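Local coordinates for protein precorrin-8x Methyl Mutase (PDB 1V9C) that probably acts as a precorrin-8X methylmutase, an isomerase of the CobH/CbiC family in the adenosylcobalamin pathway of cofactor biosynthesis, at residues 75-88 / 193-205. Sequence-based numbering, arbitrary orientation.
Sequences MIACGLNPERLRLF and VVAALHALIRLAA. With SO4 (sulfate ion), chain F; SO4 (sulfate ion), chain E.
H198 and R84 meet through matching first torsions. In each, CG stands opposite the carbonyl carbon, with chi1 -79° in H198. The H198 ring thus reaches the turn between helices 75-79 and 82-88, and the extended R84 chain passes over one ring face. There R84 CD makes an off-centre CH-pi contact, 4.2 Å from the centroid of the H198 ring. The guanidinium plane stands steeply to the ring.

The H198 ring bonds at both nitrogens. N81 N donates to H198 NE2 over 2.9 Å, nearly in the ring plane. H198 ND1 donates to O1 of the chain E sulfate over 3.0 Å. N81 is the N-cap residue of helix 82-88, so this residue's bond to H198 ties the start of that helix to helix 193-205. A leucine in place of H198 would probably leave N81 N without this acceptor and the sulfate without this donor. The chain F sulfate takes a hydrogen bond through O3 from R202 NH1, but its fit against R84 is doubtful. Both sulfates probably come from the crystallisation liquor.

Apolar packing flanks the histidine. V194 CG2 rests on I76 CA at 3.7 Å, close beside G79. L80 CD2 lies 4.0 Å from L197 CB. Further along, L87 CD2 meets A205 CB at 3.7 Å, and the F88 ring turns an edge to A205 N.

The two short helices cross helix 193-205 with opposite sign, at -37° and 45°. In this doubly wound alpha/beta fold, L80 and L85 also pack on strand 92-94. Helix 30-40 meets H198 through R35, and helix 55-65 touches F88 and A204.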
loop_
_atom_site.group_PDB
_atom_site.type_symbol
_atom_site.label_atom_id
_atom_site.label_comp_id
_atom_site.label_asym_id
_atom_site.label_seq_id
_atom_site.Cartn_x
_atom_site.Cartn_y
_atom_site.Cartn_z
ATOM N N MET B 75 -2.003 -1.442 -6.976
ATOM C CA MET B 75 -1.568 -1.909 -5.655
ATOM C C MET B 75 -2.764 -2.478 -4.899
ATOM O O MET B 75 -2.654 -3.491 -4.214
ATOM C CB MET B 75 -0.941 -0.769 -4.832
ATOM C CG MET B 75 0.482 -0.442 -5.229
ATOM S SD MET B 75 1.343 0.590 -4.015
ATOM C CE MET B 75 1.863 -0.616 -2.818
ATOM N N ILE B 76 -3.903 -1.809 -5.017
ATOM C CA ILE B 76 -5.118 -2.297 -4.368
ATOM C C ILE B 76 -5.554 -3.621 -4.999
ATOM O O ILE B 76 -5.854 -4.591 -4.292
ATOM C CB ILE B 76 -6.266 -1.267 -4.507
ATOM C CG1 ILE B 76 -5.919 -0.026 -3.676
ATOM C CG2 ILE B 76 -7.595 -1.878 -4.101
ATOM C CD1 ILE B 76 -6.953 1.068 -3.732
ATOM N N ALA B 77 -5.571 -3.661 -6.331
ATOM C CA ALA B 77 -5.969 -4.864 -7.046
ATOM C C ALA B 77 -5.085 -6.029 -6.641
ATOM O O ALA B 77 -5.585 -7.097 -6.302
ATOM C CB ALA B 77 -5.876 -4.646 -8.547
ATOM N N CYS B 78 -3.770 -5.818 -6.655
ATOM C CA CYS B 78 -2.851 -6.892 -6.308
ATOM C C CYS B 78 -2.771 -7.116 -4.809
ATOM O O CYS B 78 -2.546 -8.236 -4.358
ATOM C CB CYS B 78 -1.455 -6.616 -6.865
ATOM S SG CYS B 78 -1.325 -6.602 -8.684
ATOM N N GLY B 79 -2.966 -6.056 -4.034
ATOM C CA GLY B 79 -2.916 -6.207 -2.595
ATOM C C GLY B 79 -3.961 -7.189 -2.105
ATOM O O GLY B 79 -3.728 -7.951 -1.170
ATOM N N LEU B 80 -5.129 -7.190 -2.739
ATOM C CA LEU B 80 -6.173 -8.104 -2.314
ATOM C C LEU B 80 -5.716 -9.563 -2.361
ATOM O O LEU B 80 -4.912 -9.949 -3.199
ATOM C CB LEU B 80 -7.420 -7.894 -3.160
ATOM C CG LEU B 80 -7.985 -6.502 -2.905
ATOM C CD1 LEU B 80 -8.897 -6.113 -4.042
ATOM C CD2 LEU B 80 -8.693 -6.477 -1.579
ATOM N N ASN B 81 -6.242 -10.357 -1.439
ATOM C CA ASN B 81 -5.905 -11.759 -1.314
ATOM C C ASN B 81 -6.812 -12.633 -2.203
ATOM O O ASN B 81 -8.023 -12.669 -2.007
ATOM C CB ASN B 81 -6.073 -12.166 0.146
ATOM C CG ASN B 81 -5.653 -13.599 0.415
ATOM O OD1 ASN B 81 -6.439 -14.401 0.903
ATOM N ND2 ASN B 81 -4.411 -13.916 0.109
ATOM N N PRO B 82 -6.224 -13.363 -3.171
ATOM C CA PRO B 82 -6.982 -14.233 -4.085
ATOM C C PRO B 82 -7.909 -15.208 -3.367
ATOM O O PRO B 82 -9.066 -15.377 -3.757
ATOM C CB PRO B 82 -5.885 -14.940 -4.883
ATOM C CG PRO B 82 -4.779 -13.926 -4.916
ATOM C CD PRO B 82 -4.785 -13.374 -3.504
ATOM N N GLU B 83 -7.398 -15.842 -2.316
ATOM C CA GLU B 83 -8.169 -16.791 -1.509
ATOM C C GLU B 83 -9.387 -16.125 -0.871
ATOM O O GLU B 83 -10.401 -16.766 -0.618
ATOM C CB GLU B 83 -7.298 -17.359 -0.383
ATOM C CG GLU B 83 -5.894 -17.720 -0.818
ATOM C CD GLU B 83 -5.845 -19.041 -1.539
ATOM O OE1 GLU B 83 -4.857 -19.289 -2.266
ATOM O OE2 GLU B 83 -6.799 -19.833 -1.366
ATOM N N ARG B 84 -9.285 -14.834 -0.590
ATOM C CA ARG B 84 -10.398 -14.142 0.046
ATOM C C ARG B 84 -11.391 -13.658 -0.998
ATOM O O ARG B 84 -12.592 -13.648 -0.772
ATOM C CB ARG B 84 -9.858 -13.005 0.918
ATOM C CG ARG B 84 -9.068 -13.557 2.113
ATOM C CD ARG B 84 -8.121 -12.544 2.716
ATOM N NE ARG B 84 -7.374 -13.109 3.839
ATOM C CZ ARG B 84 -6.317 -12.531 4.405
ATOM N NH1 ARG B 84 -5.872 -11.368 3.955
ATOM N NH2 ARG B 84 -5.711 -13.110 5.433
ATOM N N LEU B 85 -10.881 -13.261 -2.150
ATOM C CA LEU B 85 -11.752 -12.838 -3.220
ATOM C C LEU B 85 -12.621 -14.062 -3.606
ATOM O O LEU B 85 -13.790 -13.916 -3.951
ATOM C CB LEU B 85 -10.915 -12.363 -4.414
ATOM C CG LEU B 85 -10.178 -11.024 -4.257
ATOM C CD1 LEU B 85 -9.610 -10.599 -5.593
ATOM C CD2 LEU B 85 -11.111 -9.950 -3.727
ATOM N N ARG B 86 -12.045 -15.257 -3.486
ATOM C CA ARG B 86 -12.719 -16.506 -3.823
ATOM C C ARG B 86 -13.946 -16.854 -2.986
ATOM O O ARG B 86 -14.857 -17.506 -3.477
ATOM C CB ARG B 86 -11.720 -17.672 -3.753
ATOM C CG ARG B 86 -12.242 -18.998 -4.331
ATOM C CD ARG B 86 -11.330 -20.157 -3.948
ATOM N NE ARG B 86 -9.937 -19.925 -4.318
ATOM C CZ ARG B 86 -8.925 -20.674 -3.886
ATOM N NH1 ARG B 86 -9.164 -21.696 -3.079
ATOM N NH2 ARG B 86 -7.675 -20.392 -4.235
ATOM N N LEU B 87 -13.985 -16.429 -1.729
ATOM C CA LEU B 87 -15.126 -16.745 -0.875
ATOM C C LEU B 87 -16.477 -16.418 -1.522
ATOM O O LEU B 87 -17.354 -17.276 -1.596
ATOM C CB LEU B 87 -14.992 -16.038 0.478
ATOM C CG LEU B 87 -14.120 -16.756 1.522
ATOM C CD1 LEU B 87 -12.795 -17.198 0.910
ATOM C CD2 LEU B 87 -13.880 -15.831 2.705
ATOM N N PHE B 88 -16.655 -15.184 -1.977
ATOM C CA PHE B 88 -17.907 -14.816 -2.619
ATOM C C PHE B 88 -17.637 -14.401 -4.062
ATOM O O PHE B 88 -18.472 -13.757 -4.692
ATOM C CB PHE B 88 -18.597 -13.667 -1.877
ATOM C CG PHE B 88 -18.794 -13.916 -0.404
ATOM C CD1 PHE B 88 -17.775 -13.636 0.507
ATOM C CD2 PHE B 88 -20.000 -14.429 0.074
ATOM C CE1 PHE B 88 -17.952 -13.860 1.879
ATOM C CE2 PHE B 88 -20.191 -14.659 1.445
ATOM C CZ PHE B 88 -19.160 -14.371 2.348
ATOM N N VAL B 193 -7.442 0.864 1.904
ATOM C CA VAL B 193 -8.568 0.276 1.174
ATOM C C VAL B 193 -8.498 -1.254 1.254
ATOM O O VAL B 193 -9.485 -1.903 1.603
ATOM C CB VAL B 193 -8.573 0.664 -0.321
ATOM C CG1 VAL B 193 -9.832 0.139 -0.972
ATOM C CG2 VAL B 193 -8.531 2.161 -0.465
ATOM N N VAL B 194 -7.335 -1.825 0.928
ATOM C CA VAL B 194 -7.174 -3.281 0.976
ATOM C C VAL B 194 -7.586 -3.831 2.362
ATOM O O VAL B 194 -8.390 -4.757 2.465
ATOM C CB VAL B 194 -5.701 -3.687 0.661
ATOM C CG1 VAL B 194 -5.496 -5.178 0.909
ATOM C CG2 VAL B 194 -5.349 -3.330 -0.793
ATOM N N ALA B 195 -7.052 -3.240 3.425
ATOM C CA ALA B 195 -7.360 -3.696 4.788
ATOM C C ALA B 195 -8.852 -3.627 5.107
ATOM O O ALA B 195 -9.407 -4.541 5.722
ATOM C CB ALA B 195 -6.557 -2.877 5.810
ATOM N N ALA B 196 -9.489 -2.534 4.700
ATOM C CA ALA B 196 -10.920 -2.348 4.913
ATOM C C ALA B 196 -11.716 -3.403 4.115
ATOM O O ALA B 196 -12.685 -3.972 4.616
ATOM C CB ALA B 196 -11.341 -0.925 4.486
ATOM N N LEU B 197 -11.309 -3.659 2.872
ATOM C CA LEU B 197 -11.990 -4.669 2.063
ATOM C C LEU B 197 -11.780 -6.044 2.704
ATOM O O LEU B 197 -12.732 -6.792 2.874
ATOM C CB LEU B 197 -11.466 -4.662 0.616
ATOM C CG LEU B 197 -11.964 -3.457 -0.200
ATOM C CD1 LEU B 197 -11.214 -3.277 -1.511
ATOM C CD2 LEU B 197 -13.442 -3.680 -0.467
ATOM N N HIS B 198 -10.544 -6.379 3.076
ATOM C CA HIS B 198 -10.324 -7.669 3.708
ATOM C C HIS B 198 -11.187 -7.801 4.957
ATOM O O HIS B 198 -11.734 -8.863 5.226
ATOM C CB HIS B 198 -8.847 -7.862 4.037
ATOM C CG HIS B 198 -8.022 -8.266 2.853
ATOM N ND1 HIS B 198 -6.678 -7.980 2.744
ATOM C CD2 HIS B 198 -8.355 -8.931 1.721
ATOM C CE1 HIS B 198 -6.218 -8.443 1.597
ATOM N NE2 HIS B 198 -7.217 -9.022 0.955
ATOM N N ALA B 199 -11.347 -6.711 5.698
ATOM C CA ALA B 199 -12.163 -6.758 6.903
ATOM C C ALA B 199 -13.614 -7.012 6.533
ATOM O O ALA B 199 -14.306 -7.754 7.217
ATOM C CB ALA B 199 -12.044 -5.457 7.679
ATOM N N LEU B 200 -14.073 -6.399 5.447
ATOM C CA LEU B 200 -15.456 -6.582 5.024
ATOM C C LEU B 200 -15.712 -8.010 4.607
ATOM O O LEU B 200 -16.733 -8.586 4.970
ATOM C CB LEU B 200 -15.813 -5.621 3.888
ATOM C CG LEU B 200 -15.904 -4.172 4.384
ATOM C CD1 LEU B 200 -16.218 -3.219 3.239
ATOM C CD2 LEU B 200 -16.956 -4.102 5.470
ATOM N N ILE B 201 -14.779 -8.586 3.854
ATOM C CA ILE B 201 -14.917 -9.957 3.413
ATOM C C ILE B 201 -14.970 -10.924 4.593
ATOM O O ILE B 201 -15.830 -11.804 4.633
ATOM C CB ILE B 201 -13.765 -10.367 2.492
ATOM C CG1 ILE B 201 -13.912 -9.664 1.140
ATOM C CG2 ILE B 201 -13.749 -11.880 2.325
ATOM C CD1 ILE B 201 -12.793 -9.972 0.146
ATOM N N ARG B 202 -14.054 -10.761 5.546
ATOM C CA ARG B 202 -14.015 -11.640 6.716
ATOM C C ARG B 202 -15.303 -11.553 7.542
ATOM O O ARG B 202 -15.777 -12.558 8.050
ATOM C CB ARG B 202 -12.821 -11.294 7.605
ATOM C CG ARG B 202 -12.741 -12.105 8.892
ATOM C CD ARG B 202 -12.433 -13.562 8.597
ATOM N NE ARG B 202 -12.343 -14.368 9.813
ATOM C CZ ARG B 202 -11.454 -14.180 10.788
ATOM N NH1 ARG B 202 -10.557 -13.205 10.707
ATOM N NH2 ARG B 202 -11.461 -14.974 11.849
ATOM N N LEU B 203 -15.854 -10.350 7.683
ATOM C CA LEU B 203 -17.089 -10.163 8.442
ATOM C C LEU B 203 -18.220 -10.858 7.705
ATOM O O LEU B 203 -19.084 -11.474 8.314
ATOM C CB LEU B 203 -17.432 -8.674 8.578
ATOM C CG LEU B 203 -16.919 -7.872 9.773
ATOM C CD1 LEU B 203 -17.167 -6.386 9.533
ATOM C CD2 LEU B 203 -17.619 -8.338 11.036
ATOM N N ALA B 204 -18.206 -10.747 6.384
ATOM C CA ALA B 204 -19.230 -11.350 5.559
ATOM C C ALA B 204 -19.144 -12.862 5.656
ATOM O O ALA B 204 -20.151 -13.537 5.857
ATOM C CB ALA B 204 -19.052 -10.906 4.133
ATOM N N ALA B 205 -17.932 -13.389 5.509
ATOM C CA ALA B 205 -17.705 -14.825 5.591
ATOM C C ALA B 205 -18.244 -15.355 6.921
ATOM O O ALA B 205 -18.814 -16.443 6.988
ATOM C CB ALA B 205 -16.218 -15.116 5.474
HETATM S S SO4 F . -8.616 -13.038 7.341
HETATM O O1 SO4 F . -8.364 -12.147 6.199
HETATM O O2 SO4 F . -9.418 -14.198 6.906
HETATM O O3 SO4 F . -9.334 -12.295 8.389
HETATM O O4 SO4 F . -7.331 -13.509 7.885
HETATM S S SO4 E . -4.481 -7.032 5.542
HETATM O O1 SO4 E . -4.323 -6.694 4.114
HETATM O O2 SO4 E . -4.687 -8.478 5.709
HETATM O O3 SO4 E . -5.658 -6.328 6.068
HETATM O O4 SO4 E . -3.271 -6.617 6.275
#